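Local coordinates for protein putative L-alanine-DL-glutamate epimerase (Burkholderia xenovorans, PDB 3GO2) that probably catalyses a racemisation or epimerisation, as a magnesium-binding member of the mandelate racemase/muconate lactonizing enzyme family whose substrate is not established, at residues E215-L220 and L241-I246; K231-L236 and S261-S266; E354-A359 and T377-E382; D9-D14 and F22-T27. One frame throughout, in Å; residues are numbered along the deposited sequence.

Contact 1. Residues E215-L220 and L241-I246; sequences EILLDL and LFWVEI. With MG (magnesium ion), chain B.
L217 CD2 lies over one face of the W243 indole, 3.7 Å from the centroid of the five-membered ring and 24° off its normal, which defines a CH-pi contact; Y122 meets the same indole with its ring plane steeply inclined. At the F242 ring the carboxylate of E215 comes to the edge, its plane turned steeply to the ring, while L217 runs beside F242 and sets CD1 3.5 Å from F242 CB. A third flat pair stacks: the carboxylates of D219 and E245 have their planes 14° apart, with D219 OD1 and E245 OE1 separated by 3.9 Å. That closeness of like charge is consistent with a shared magnesium, which would offset the repulsion; it is held by D219 OD2 at 2.3 Å, by E245 OE1 at the longer 2.6 Å, by water 1 and by E269. D219 OD1 accepts a bond from N221 N. K163 forms a salt bridge with E245 OE2, which W243 NE1 also reaches through a weak bond.

These are neighbouring parallel strands of a beta-alpha-beta unit in the barrel domain of the enolase superfamily, their axes 17° apart. D219 and E245 lie toward the C-terminal side of the barrel strands, where the metal site of this superfamily is found. The backbone bonds alternate: F242 N to I216 O, L218 N to W243 O, E245 N to L218 O at 2.8 Å, and L220 N to E245 O. Beside V244, L220 packs tightly, with its CD1 3.5 Å from V244 CG1.

Contact 2. Residues K231-L236 and S261-S266; sequences KILREL and SPHPIS
The outer layer of the alpha/beta barrel supplies this contact: the last turn of helix 226-235 meets the loop leading into strand 265-267, with strand 243-245 and helix 251-259 intervening in the sequence. L233 carries the apolar part. Its CG is anti to the carbonyl carbon (chi1 -64°), and the two methyls that branch from it divide the neighbours. CD1 meets S261 CB at 3.7 Å, whereas CD2 lies 3.9 Å from H263 CD2, approaching the imidazole at its edge and close to the ring plane. I265 CD1 is a more distant neighbour of L233 CD2, at 4.4 Å. L233 and H263 slide past one another in opposite directions, and the ring reaches the carbonyl at the end of the helix.

There H263 NE2 donates to L236 O at 2.8 Å. The acceptor lies in the imidazole plane, but the N-H...O angle of 144° is bent and the donor stands 49° above the carbonyl plane. L236 is the first residue to leave helical backbone angles, and the imidazole thus supplies a partner for a carbonyl just past the helix end. P262 CG covers one face of the same ring, 3.9 Å above its plane. In the loop, S261 OG donates to H263 O at 2.7 Å, in the carbonyl plane and on a lone pair, a bond that ties the loop back on itself. L233 and H263 also touch V244, placing the contact at the helix-to-strand packing layer of a TIM-barrel-like domain.

Contact 3. Residues E354-A359 and T377-E382; sequences ELFTHA and TDPVEE
T357 and D378 grip each other twice: T357 N donates to D378 O at 2.9 Å, and D378 N returns a bond to T357 OG1 at 3.0 Å. The first of these and V380 N to L355 O at 2.8 Å together make a single backbone bridge at F356 and P379, to which the bond from D378 N to the hydroxyl adds. The bridge joins the chain that leaves helix 352-355 to the lead-in of helix 381-386, where V380 occupies the N-cap position. The hydroxyl of T357 stands between its backbone N and carbonyl carbon (chi1 55°), facing D378 N with an N-H...O angle of 158°. Water 3 links that hydroxyl to D378 OD2, to which it donates. At the far end of the bridge, T377 carries OG1 anti to its backbone N (chi1 -164°) and donates this hydroxyl to H358 O at 2.6 Å, in the carbonyl plane and on a lone pair.

Side chains pack beside the bridge. T357 CG2 and V380 CG2 meet at 3.8 Å, and F356 CE1 lies 4.2 Å from P379 CG. Further out, L324 of helix 323-335 touches both F356 and P379, and W34 packs on P379 and D378, so the bridge is packed between helix 323-335 and strand 32-37 of the N-terminal sheet. D378 OD1 has its own partner, a salt bridge to K101 NZ.

Contact 4. Residues D9-D14 and F22-T27; sequences DTLCCD and FVKLTT
D9 and K24 form a hydrogen-bonded pair of a beta hairpin, strands 5-14 and 19-27 of the three-stranded antiparallel sheet in the N-terminal domain; the axes of the two segments run at 146°. Backbone bonds come in reciprocal couples. D9 N to K24 O and K24 N to D9 O (2.8 Å) close one ring, L11 N to F22 O and F22 N to L11 O close the next, and T10 with V23 is the non-hydrogen-bonded pair between them.

Polar side chains extend the first ring through water 4, which lies 2.8 Å from D9 OD2 and from K24 O, each a possible acceptor of its protons, and 2.9 Å from T26 OG1. The extended chain of K24 leads its amine away from D9 toward E381, with which it pairs, although the modelled distance is doubtfully short. T10 OG1 likewise bonds outward, to E51 of helix 46-57.

Apolar contacts occupy the face that bears D9, L11, F22 and K24. L11 and K24 cross, with L11 CD1 3.8 Å from K24 CB. C13 makes a sulfur-aromatic contact in the plane of the F22 ring, its SG 5.3 Å from the centroid and 88° off the normal; the nearest ring atom to that SG is F22 CE2, at 4.0 Å.

Overall arrangement
From the N terminus, contact 4 closes first, a hairpin whose segments lie eight residues apart in the N-terminal sheet. Contacts 1 and 2 follow in the barrel domain and cross: 231-236 falls between the strands of contact 1, and 241-246 between the segments of contact 2. Their strands 243-245 and 265-267 are sheet neighbours, with V244 N 2.8 Å from P264 O. Contact 3 closes the last loop, near the C terminus. Although distant in sequence, contacts 3 and 4 touch: F22 packs against F356 and P379, and E381 CG lies near L11 CD2, tying the C-terminal segment to the N-terminal sheet. The centres of contacts 1 and 4 are about 34 Å apart.

Contact 1. Residues E215-L220 and L241-I246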
# COMPACT_ATOMS: atom_id res chain seq x y z
N GLU A 215 -3.57 -34.66 18.66
CA GLU A 215 -3.96 -33.49 17.84
C GLU A 215 -4.53 -33.94 16.51
O GLU A 215 -4.12 -34.96 15.97
CB GLU A 215 -2.73 -32.63 17.59
CG GLU A 215 -2.20 -31.97 18.84
CD GLU A 215 -2.77 -30.60 19.06
OE1 GLU A 215 -3.63 -30.17 18.26
OE2 GLU A 215 -2.34 -29.96 20.02
N ILE A 216 -5.50 -33.19 15.98
CA ILE A 216 -6.13 -33.52 14.71
C ILE A 216 -5.84 -32.39 13.71
O ILE A 216 -6.08 -31.22 14.01
CB ILE A 216 -7.66 -33.71 14.88
CG1 ILE A 216 -7.92 -34.99 15.72
CG2 ILE A 216 -8.36 -33.84 13.54
CD1 ILE A 216 -9.37 -35.19 16.09
N LEU A 217 -5.30 -32.76 12.56
CA LEU A 217 -5.04 -31.88 11.43
C LEU A 217 -6.11 -32.17 10.38
O LEU A 217 -6.51 -33.33 10.19
CB LEU A 217 -3.65 -32.13 10.83
CG LEU A 217 -2.42 -31.76 11.66
CD1 LEU A 217 -2.26 -32.58 13.00
CD2 LEU A 217 -1.22 -31.97 10.76
N LEU A 218 -6.54 -31.13 9.67
CA LEU A 218 -7.56 -31.25 8.63
C LEU A 218 -6.98 -30.71 7.32
O LEU A 218 -6.59 -29.56 7.24
CB LEU A 218 -8.82 -30.48 8.98
CG LEU A 218 -9.94 -30.47 7.93
CD1 LEU A 218 -10.45 -31.89 7.58
CD2 LEU A 218 -11.10 -29.58 8.41
N ASP A 219 -6.93 -31.55 6.30
CA ASP A 219 -6.43 -31.14 4.98
C ASP A 219 -7.61 -31.00 4.03
O ASP A 219 -8.33 -31.97 3.73
CB ASP A 219 -5.43 -32.18 4.48
CG ASP A 219 -4.61 -31.73 3.29
OD1 ASP A 219 -4.88 -30.65 2.71
OD2 ASP A 219 -3.70 -32.51 2.91
N LEU A 220 -7.76 -29.78 3.53
CA LEU A 220 -8.77 -29.46 2.54
C LEU A 220 -8.25 -29.41 1.11
O LEU A 220 -9.03 -29.22 0.17
CB LEU A 220 -9.42 -28.13 2.90
CG LEU A 220 -9.98 -28.05 4.30
CD1 LEU A 220 -10.52 -26.60 4.57
CD2 LEU A 220 -11.07 -29.12 4.52
N LEU A 241 -8.33 -27.82 16.29
CA LEU A 241 -7.55 -28.32 15.15
C LEU A 241 -6.12 -27.78 15.16
O LEU A 241 -5.90 -26.57 15.29
CB LEU A 241 -8.21 -27.94 13.82
CG LEU A 241 -9.64 -28.46 13.63
CD1 LEU A 241 -10.36 -27.85 12.44
CD2 LEU A 241 -9.59 -29.98 13.51
N PHE A 242 -5.17 -28.68 14.98
CA PHE A 242 -3.75 -28.36 14.97
C PHE A 242 -3.44 -27.44 13.80
O PHE A 242 -2.72 -26.46 13.92
CB PHE A 242 -2.99 -29.67 14.85
CG PHE A 242 -1.49 -29.55 14.82
CD1 PHE A 242 -0.74 -29.85 15.94
CD2 PHE A 242 -0.83 -29.26 13.64
CE1 PHE A 242 0.64 -29.82 15.87
CE2 PHE A 242 0.55 -29.19 13.60
CZ PHE A 242 1.29 -29.50 14.70
N TRP A 243 -4.04 -27.77 12.66
CA TRP A 243 -4.06 -26.88 11.52
C TRP A 243 -5.20 -27.24 10.58
O TRP A 243 -5.70 -28.38 10.58
CB TRP A 243 -2.70 -26.79 10.81
CG TRP A 243 -2.23 -27.89 9.88
CD1 TRP A 243 -2.98 -28.60 8.97
CD2 TRP A 243 -0.88 -28.30 9.70
NE1 TRP A 243 -2.17 -29.45 8.26
CE2 TRP A 243 -0.87 -29.27 8.67
CE3 TRP A 243 0.34 -27.91 10.28
CZ2 TRP A 243 0.31 -29.88 8.24
CZ3 TRP A 243 1.50 -28.51 9.87
CH2 TRP A 243 1.48 -29.50 8.85
N VAL A 244 -5.56 -26.27 9.74
CA VAL A 244 -6.41 -26.51 8.58
C VAL A 244 -5.56 -26.14 7.36
O VAL A 244 -5.03 -25.04 7.24
CB VAL A 244 -7.68 -25.67 8.58
CG1 VAL A 244 -8.49 -25.92 7.31
CG2 VAL A 244 -8.49 -25.95 9.82
N GLU A 245 -5.38 -27.13 6.49
CA GLU A 245 -4.48 -27.05 5.36
C GLU A 245 -5.25 -26.76 4.09
O GLU A 245 -6.20 -27.49 3.74
CB GLU A 245 -3.74 -28.38 5.26
CG GLU A 245 -2.65 -28.46 4.26
CD GLU A 245 -1.84 -29.78 4.38
OE1 GLU A 245 -1.11 -30.09 3.42
OE2 GLU A 245 -1.89 -30.47 5.42
N ILE A 246 -4.86 -25.67 3.43
CA ILE A 246 -5.56 -25.16 2.25
C ILE A 246 -4.52 -24.82 1.20
O ILE A 246 -3.71 -23.93 1.42
CB ILE A 246 -6.35 -23.90 2.58
CG1 ILE A 246 -7.44 -24.18 3.62
CG2 ILE A 246 -6.98 -23.30 1.28
CD1 ILE A 246 -8.20 -22.95 4.15
MG MG B . -1.74 -32.07 1.79
O HOH W 1 -2.73 -29.97 1.25
O HOH W 2 -2.07 -33.13 0.39

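Contact 2. Residues K231-L236 and S261-S266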
# COMPACT_ATOMS: atom_id res chain seq x y z
N LYS A 231 -16.73 -20.89 4.99
CA LYS A 231 -17.90 -21.61 5.47
C LYS A 231 -17.46 -22.80 6.35
O LYS A 231 -18.06 -23.08 7.41
CB LYS A 231 -18.77 -22.08 4.32
CG LYS A 231 -19.52 -20.91 3.67
CD LYS A 231 -20.12 -21.26 2.34
CE LYS A 231 -21.22 -22.27 2.42
NZ LYS A 231 -22.54 -21.67 2.67
N ILE A 232 -16.41 -23.48 5.92
CA ILE A 232 -15.88 -24.63 6.66
C ILE A 232 -15.31 -24.19 7.98
O ILE A 232 -15.63 -24.77 9.02
CB ILE A 232 -14.83 -25.41 5.84
CG1 ILE A 232 -15.52 -26.13 4.67
CG2 ILE A 232 -14.06 -26.39 6.78
CD1 ILE A 232 -14.55 -26.63 3.56
N LEU A 233 -14.51 -23.12 7.98
CA LEU A 233 -13.94 -22.60 9.22
C LEU A 233 -15.00 -22.13 10.22
O LEU A 233 -14.84 -22.32 11.42
CB LEU A 233 -12.96 -21.46 8.93
CG LEU A 233 -11.73 -21.88 8.11
CD1 LEU A 233 -10.96 -20.61 7.71
CD2 LEU A 233 -10.82 -22.85 8.88
N ARG A 234 -16.08 -21.52 9.74
CA ARG A 234 -17.19 -21.13 10.61
C ARG A 234 -17.92 -22.33 11.20
O ARG A 234 -18.27 -22.33 12.40
CB ARG A 234 -18.21 -20.29 9.85
CG ARG A 234 -17.72 -18.96 9.45
CD ARG A 234 -18.60 -18.36 8.37
NE ARG A 234 -17.96 -17.17 7.85
CZ ARG A 234 -18.09 -16.68 6.61
NH1 ARG A 234 -18.86 -17.28 5.71
NH2 ARG A 234 -17.39 -15.59 6.28
N GLU A 235 -18.19 -23.33 10.38
CA GLU A 235 -18.79 -24.57 10.88
C GLU A 235 -17.95 -25.19 12.00
O GLU A 235 -18.49 -25.68 13.01
CB GLU A 235 -18.95 -25.56 9.74
CG GLU A 235 -19.45 -26.95 10.16
CD GLU A 235 -20.91 -26.97 10.61
OE1 GLU A 235 -21.73 -26.28 10.00
OE2 GLU A 235 -21.23 -27.73 11.56
N LEU A 236 -16.64 -25.19 11.82
CA LEU A 236 -15.71 -25.88 12.72
C LEU A 236 -15.04 -24.94 13.69
O LEU A 236 -13.96 -25.22 14.21
CB LEU A 236 -14.66 -26.62 11.89
CG LEU A 236 -15.19 -27.61 10.87
CD1 LEU A 236 -14.03 -28.19 10.07
CD2 LEU A 236 -16.06 -28.71 11.53
N SER A 261 -9.71 -16.98 10.28
CA SER A 261 -9.64 -18.33 10.81
C SER A 261 -9.34 -18.35 12.29
O SER A 261 -8.41 -17.67 12.71
CB SER A 261 -8.53 -19.10 10.10
OG SER A 261 -8.48 -20.44 10.59
N PRO A 262 -10.07 -19.17 13.07
CA PRO A 262 -9.71 -19.38 14.48
C PRO A 262 -8.76 -20.55 14.63
O PRO A 262 -8.39 -20.89 15.75
CB PRO A 262 -11.06 -19.70 15.13
CG PRO A 262 -11.78 -20.46 14.10
CD PRO A 262 -11.36 -19.82 12.76
N HIS A 263 -8.36 -21.14 13.52
CA HIS A 263 -7.39 -22.23 13.48
C HIS A 263 -6.12 -21.85 12.74
O HIS A 263 -6.16 -21.05 11.82
CB HIS A 263 -7.97 -23.41 12.72
CG HIS A 263 -9.31 -23.85 13.23
ND1 HIS A 263 -9.50 -24.24 14.53
CD2 HIS A 263 -10.51 -23.94 12.62
CE1 HIS A 263 -10.77 -24.57 14.70
NE2 HIS A 263 -11.41 -24.38 13.57
N PRO A 264 -5.00 -22.48 13.09
CA PRO A 264 -3.79 -22.27 12.30
C PRO A 264 -4.01 -22.74 10.86
O PRO A 264 -4.62 -23.79 10.66
CB PRO A 264 -2.73 -23.13 13.02
CG PRO A 264 -3.31 -23.32 14.42
CD PRO A 264 -4.78 -23.35 14.25
N ILE A 265 -3.51 -21.97 9.89
CA ILE A 265 -3.63 -22.33 8.47
C ILE A 265 -2.28 -22.73 7.94
O ILE A 265 -1.27 -22.03 8.14
CB ILE A 265 -4.16 -21.14 7.63
CG1 ILE A 265 -5.56 -20.74 8.10
CG2 ILE A 265 -4.16 -21.45 6.13
CD1 ILE A 265 -6.61 -21.81 7.99
N SER A 266 -2.23 -23.88 7.29
CA SER A 266 -1.03 -24.30 6.60
C SER A 266 -1.27 -24.35 5.10
O SER A 266 -2.41 -24.53 4.65
CB SER A 266 -0.59 -25.66 7.12
OG SER A 266 -1.53 -26.64 6.80

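Contact 3. Residues E354-A359 and T377-E382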
# COMPACT_ATOMS: atom_id res chain seq x y z
N GLU A 354 10.37 -54.71 1.58
CA GLU A 354 11.13 -55.41 0.54
C GLU A 354 11.87 -54.45 -0.39
O GLU A 354 12.93 -54.77 -0.89
CB GLU A 354 10.16 -56.30 -0.30
CG GLU A 354 10.79 -57.28 -1.30
CD GLU A 354 9.77 -57.85 -2.32
OE1 GLU A 354 8.54 -57.75 -2.09
OE2 GLU A 354 10.21 -58.40 -3.36
N LEU A 355 11.27 -53.28 -0.63
CA LEU A 355 11.76 -52.36 -1.65
C LEU A 355 12.97 -51.57 -1.22
O LEU A 355 13.66 -51.00 -2.07
CB LEU A 355 10.67 -51.36 -2.05
CG LEU A 355 9.43 -51.96 -2.70
CD1 LEU A 355 8.33 -50.91 -2.80
CD2 LEU A 355 9.77 -52.53 -4.07
N PHE A 356 13.24 -51.51 0.09
CA PHE A 356 14.29 -50.67 0.61
C PHE A 356 15.19 -51.42 1.59
O PHE A 356 14.74 -52.33 2.29
CB PHE A 356 13.67 -49.46 1.32
CG PHE A 356 12.78 -48.62 0.43
CD1 PHE A 356 13.33 -47.69 -0.44
CD2 PHE A 356 11.40 -48.78 0.44
CE1 PHE A 356 12.52 -46.92 -1.27
CE2 PHE A 356 10.59 -48.01 -0.37
CZ PHE A 356 11.17 -47.09 -1.25
N THR A 357 16.44 -50.99 1.68
CA THR A 357 17.39 -51.64 2.57
C THR A 357 17.05 -51.41 4.05
O THR A 357 17.18 -52.33 4.87
CB THR A 357 18.83 -51.21 2.29
OG1 THR A 357 18.92 -49.79 2.35
CG2 THR A 357 19.33 -51.72 0.92
N HIS A 358 16.59 -50.20 4.38
CA HIS A 358 16.21 -49.82 5.75
C HIS A 358 14.85 -49.15 5.81
O HIS A 358 14.45 -48.42 4.91
CB HIS A 358 17.24 -48.84 6.34
CG HIS A 358 18.62 -49.39 6.38
ND1 HIS A 358 19.03 -50.28 7.36
CD2 HIS A 358 19.68 -49.20 5.56
CE1 HIS A 358 20.30 -50.60 7.14
NE2 HIS A 358 20.72 -49.95 6.07
N ALA A 359 14.15 -49.41 6.91
CA ALA A 359 12.85 -48.82 7.16
C ALA A 359 12.97 -47.76 8.25
O ALA A 359 13.76 -47.91 9.19
CB ALA A 359 11.86 -49.93 7.63
N THR A 377 18.52 -44.93 3.51
CA THR A 377 17.96 -46.16 2.93
C THR A 377 18.21 -46.14 1.43
O THR A 377 18.33 -45.07 0.84
CB THR A 377 16.47 -46.30 3.28
OG1 THR A 377 16.02 -47.64 3.04
CG2 THR A 377 15.61 -45.34 2.44
N ASP A 378 18.33 -47.32 0.82
CA ASP A 378 18.53 -47.47 -0.61
C ASP A 378 17.41 -48.33 -1.17
O ASP A 378 17.02 -49.33 -0.58
CB ASP A 378 19.85 -48.20 -0.89
CG ASP A 378 21.06 -47.39 -0.51
OD1 ASP A 378 21.07 -46.15 -0.75
OD2 ASP A 378 22.03 -48.00 0.02
N PRO A 379 16.84 -47.93 -2.31
CA PRO A 379 15.99 -48.85 -3.05
C PRO A 379 16.78 -50.09 -3.44
O PRO A 379 17.99 -50.03 -3.64
CB PRO A 379 15.58 -48.05 -4.30
CG PRO A 379 15.82 -46.63 -3.91
CD PRO A 379 16.99 -46.64 -3.01
N VAL A 380 16.08 -51.22 -3.52
CA VAL A 380 16.68 -52.51 -3.87
C VAL A 380 16.26 -52.90 -5.28
O VAL A 380 15.08 -53.14 -5.54
CB VAL A 380 16.27 -53.58 -2.86
CG1 VAL A 380 16.89 -54.97 -3.23
CG2 VAL A 380 16.71 -53.14 -1.42
N GLU A 381 17.21 -52.93 -6.21
CA GLU A 381 16.88 -53.12 -7.61
C GLU A 381 16.14 -54.41 -7.93
O GLU A 381 15.20 -54.38 -8.72
CB GLU A 381 18.13 -52.93 -8.49
CG GLU A 381 18.45 -51.47 -8.51
CD GLU A 381 19.86 -51.16 -8.82
OE1 GLU A 381 20.06 -50.73 -9.98
OE2 GLU A 381 20.74 -51.29 -7.91
N GLU A 382 16.57 -55.53 -7.37
CA GLU A 382 15.86 -56.79 -7.62
C GLU A 382 14.40 -56.70 -7.14
O GLU A 382 13.47 -57.23 -7.79
CB GLU A 382 16.58 -57.96 -6.95
CG GLU A 382 15.94 -59.31 -7.26
CD GLU A 382 16.71 -60.49 -6.73
OE1 GLU A 382 17.70 -60.30 -5.98
OE2 GLU A 382 16.32 -61.62 -7.11
O HOH W 3 21.47 -48.88 2.50

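Contact 4. Residues D9-D14 and F22-T27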
# COMPACT_ATOMS: atom_id res chain seq x y z
N ASP A 9 19.95 -42.80 -14.25
CA ASP A 9 18.89 -43.72 -14.66
C ASP A 9 17.64 -43.47 -13.83
O ASP A 9 17.71 -42.95 -12.71
CB ASP A 9 19.35 -45.15 -14.41
CG ASP A 9 20.62 -45.52 -15.15
OD1 ASP A 9 20.65 -45.33 -16.38
OD2 ASP A 9 21.58 -46.01 -14.49
N THR A 10 16.48 -43.85 -14.37
CA THR A 10 15.25 -43.80 -13.60
C THR A 10 14.65 -45.18 -13.52
O THR A 10 14.81 -45.98 -14.45
CB THR A 10 14.20 -42.82 -14.21
OG1 THR A 10 13.92 -43.19 -15.56
CG2 THR A 10 14.72 -41.36 -14.19
N LEU A 11 13.99 -45.47 -12.40
CA LEU A 11 13.34 -46.75 -12.15
C LEU A 11 11.93 -46.52 -11.64
O LEU A 11 11.63 -45.47 -11.08
CB LEU A 11 14.12 -47.58 -11.12
CG LEU A 11 15.55 -48.04 -11.40
CD1 LEU A 11 16.60 -46.90 -11.57
CD2 LEU A 11 16.00 -48.97 -10.26
N CYS A 12 11.08 -47.51 -11.81
CA CYS A 12 9.67 -47.38 -11.39
C CYS A 12 9.15 -48.73 -10.90
O CYS A 12 9.52 -49.77 -11.44
CB CYS A 12 8.85 -46.87 -12.57
SG CYS A 12 7.11 -46.58 -12.24
N CYS A 13 8.35 -48.74 -9.83
CA CYS A 13 7.73 -49.97 -9.36
C CYS A 13 6.32 -49.74 -8.88
O CYS A 13 5.90 -48.61 -8.58
CB CYS A 13 8.59 -50.61 -8.27
SG CYS A 13 8.55 -49.75 -6.67
N ASP A 14 5.57 -50.83 -8.80
CA ASP A 14 4.19 -50.79 -8.33
C ASP A 14 4.12 -50.39 -6.86
O ASP A 14 4.88 -50.91 -6.04
CB ASP A 14 3.57 -52.19 -8.45
CG ASP A 14 2.11 -52.19 -8.11
OD1 ASP A 14 1.38 -51.40 -8.72
OD2 ASP A 14 1.70 -52.95 -7.22
N PHE A 22 12.19 -43.61 -8.97
CA PHE A 22 13.51 -43.38 -8.39
C PHE A 22 14.47 -42.87 -9.41
O PHE A 22 14.36 -43.24 -10.59
CB PHE A 22 14.07 -44.69 -7.78
CG PHE A 22 13.15 -45.35 -6.84
CD1 PHE A 22 13.06 -44.94 -5.53
CD2 PHE A 22 12.32 -46.38 -7.26
CE1 PHE A 22 12.15 -45.54 -4.66
CE2 PHE A 22 11.43 -46.99 -6.39
CZ PHE A 22 11.33 -46.57 -5.11
N VAL A 23 15.39 -42.02 -8.96
CA VAL A 23 16.60 -41.63 -9.72
C VAL A 23 17.78 -42.39 -9.12
O VAL A 23 17.95 -42.45 -7.90
CB VAL A 23 16.89 -40.13 -9.67
CG1 VAL A 23 18.21 -39.79 -10.40
CG2 VAL A 23 15.72 -39.35 -10.29
N LYS A 24 18.59 -42.97 -10.00
CA LYS A 24 19.80 -43.70 -9.64
C LYS A 24 20.97 -43.06 -10.36
O LYS A 24 21.04 -43.08 -11.59
CB LYS A 24 19.69 -45.16 -10.09
CG LYS A 24 20.90 -45.96 -9.70
CD LYS A 24 20.88 -47.35 -10.31
CE LYS A 24 21.97 -48.19 -9.75
NZ LYS A 24 21.98 -49.54 -10.44
N LEU A 25 21.88 -42.47 -9.60
CA LEU A 25 23.00 -41.73 -10.15
C LEU A 25 24.27 -42.44 -9.75
O LEU A 25 24.48 -42.72 -8.57
CB LEU A 25 22.97 -40.30 -9.58
CG LEU A 25 24.06 -39.32 -10.01
CD1 LEU A 25 23.48 -37.88 -9.86
CD2 LEU A 25 25.39 -39.50 -9.25
N THR A 26 25.14 -42.74 -10.71
CA THR A 26 26.37 -43.48 -10.41
C THR A 26 27.57 -42.62 -10.73
O THR A 26 27.59 -41.94 -11.77
CB THR A 26 26.44 -44.80 -11.28
OG1 THR A 26 25.29 -45.62 -11.03
CG2 THR A 26 27.71 -45.63 -10.94
N THR A 27 28.59 -42.65 -9.86
CA THR A 27 29.83 -41.89 -10.07
C THR A 27 30.93 -42.79 -10.65
O THR A 27 30.82 -44.02 -10.65
CB THR A 27 30.32 -41.26 -8.77
OG1 THR A 27 30.90 -42.25 -7.93
CG2 THR A 27 29.16 -40.62 -8.01
O HOH W 4 23.08 -44.69 -12.60